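ORF99 (PDB 3DF6) is of unknown function but is a thermo- and acid-stable protein of an archaeal filamentous virus, possibly related to the anti-CRISPR protein AcrID1. Local coordinates at residues T3-F6 / H7-L10. The protein carries 2 engineered substitutions. Numbering follows the deposited sequence.
Sequences THEF and HKLL
H7 sends its imidazole back along the first turns of helix 3-18 to lie alongside T3, pointing the same way, and the carbonyl O of T3 sits 3.3 Å above one ring face, displaced toward the rim. That same oxygen accepts the backbone N-H of H7 (T3 O to H7 N 2.9 Å), the first of four i to i+4 bonds that wind through L10. The T3 methyl, CG2, lies on the same side of the ring, just beyond its rim, 3.5 Å from H7 CE1. With CG anti to the carbonyl carbon (chi1 -61°), the H7 ring runs beside T3 and reaches strand 25-34, where NE2 is hydrogen-bonded to T31; ND1 makes a weak bond to E37 of helix 35-42.

F6 meets this ring rim to rim, the planes inclined at 61° and F6 CD2 3.4 Å from H7 CD2. L10 comes obliquely over one face of the phenyl, its CG and CD2 above the plane toward the rim and CD1 3.6 Å from F6 CE2. Both side chains continue onto strand 25-34, F6 touching L29 and T31 and L10 touching M27, while F6 also packs on R21 of the second subunit.

On the outer side of the helix, the methylenes of K8 pass over a face of the H4 imidazole, with K8 CD 3.3 Å from H4 NE2. A bend at chi3 (62°) then turns the ammonium toward E5, and K8 NZ and E5 OE1 form a long salt bridge of 3.8 Å. These first turns are thus two-sided: apolar and aromatic packing, with both H7 nitrogens bonded, faces the sheet and the second subunit, whereas the exposed side carries the K8 methylenes laid on H4 and a long ion pair, consistent with a weak electrostatic contact at the surface.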
# COMPACT_ATOMS: atom_id res chain seq x y z
N THR C 3 11.62 -10.98 -6.76
CA THR C 3 11.97 -9.56 -6.62
C THR C 3 11.54 -8.68 -7.81
O THR C 3 11.03 -7.57 -7.62
CB THR C 3 13.48 -9.44 -6.33
OG1 THR C 3 13.80 -10.28 -5.21
CG2 THR C 3 13.89 -8.01 -6.03
N HIS C 4 11.74 -9.17 -9.03
CA HIS C 4 11.21 -8.50 -10.22
C HIS C 4 9.68 -8.32 -10.17
O HIS C 4 9.15 -7.25 -10.47
CB HIS C 4 11.65 -9.24 -11.49
CG HIS C 4 10.93 -8.80 -12.73
ND1 HIS C 4 11.23 -7.63 -13.39
CD2 HIS C 4 9.91 -9.37 -13.42
CE1 HIS C 4 10.43 -7.49 -14.43
NE2 HIS C 4 9.62 -8.54 -14.47
N GLU C 5 8.97 -9.39 -9.79
CA GLU C 5 7.52 -9.36 -9.70
C GLU C 5 7.10 -8.38 -8.61
O GLU C 5 6.11 -7.68 -8.76
CB GLU C 5 6.95 -10.75 -9.43
CG GLU C 5 7.14 -11.75 -10.58
CD GLU C 5 6.51 -11.30 -11.90
OE1 GLU C 5 5.55 -10.49 -11.88
OE2 GLU C 5 6.97 -11.77 -12.97
N PHE C 6 7.89 -8.35 -7.54
CA PHE C 6 7.69 -7.41 -6.44
C PHE C 6 7.79 -5.96 -6.91
O PHE C 6 6.91 -5.14 -6.61
CB PHE C 6 8.67 -7.74 -5.28
CG PHE C 6 8.60 -6.79 -4.12
CD1 PHE C 6 7.59 -6.91 -3.16
CD2 PHE C 6 9.53 -5.76 -3.98
CE1 PHE C 6 7.53 -6.03 -2.08
CE2 PHE C 6 9.48 -4.88 -2.88
CZ PHE C 6 8.46 -5.01 -1.95
N HIS C 7 8.83 -5.64 -7.70
CA HIS C 7 8.98 -4.27 -8.18
C HIS C 7 7.90 -3.89 -9.18
O HIS C 7 7.41 -2.75 -9.17
CB HIS C 7 10.39 -4.03 -8.74
CG HIS C 7 11.48 -4.24 -7.73
ND1 HIS C 7 12.79 -4.45 -8.06
CD2 HIS C 7 11.42 -4.30 -6.37
CE1 HIS C 7 13.51 -4.61 -6.96
NE2 HIS C 7 12.70 -4.54 -5.92
N LYS C 8 7.52 -4.84 -10.03
CA LYS C 8 6.37 -4.67 -10.92
C LYS C 8 5.08 -4.36 -10.14
O LYS C 8 4.29 -3.51 -10.56
CB LYS C 8 6.15 -5.92 -11.79
CG LYS C 8 6.91 -5.89 -13.10
CD LYS C 8 6.65 -7.15 -13.96
CE LYS C 8 5.16 -7.29 -14.37
NZ LYS C 8 4.89 -8.58 -15.04
N LEU C 9 4.84 -5.06 -9.04
CA LEU C 9 3.69 -4.75 -8.18
C LEU C 9 3.77 -3.34 -7.58
O LEU C 9 2.77 -2.61 -7.57
CB LEU C 9 3.48 -5.82 -7.09
CG LEU C 9 2.32 -5.55 -6.11
CD1 LEU C 9 1.57 -6.82 -5.76
CD2 LEU C 9 2.78 -4.83 -4.80
N LEU C 10 4.94 -2.94 -7.10
CA LEU C 10 5.08 -1.58 -6.56
C LEU C 10 4.73 -0.51 -7.59
O LEU C 10 4.08 0.49 -7.26
CB LEU C 10 6.49 -1.34 -6.02
CG LEU C 10 6.99 -2.24 -4.88
CD1 LEU C 10 8.42 -1.87 -4.48
CD2 LEU C 10 6.05 -2.17 -3.68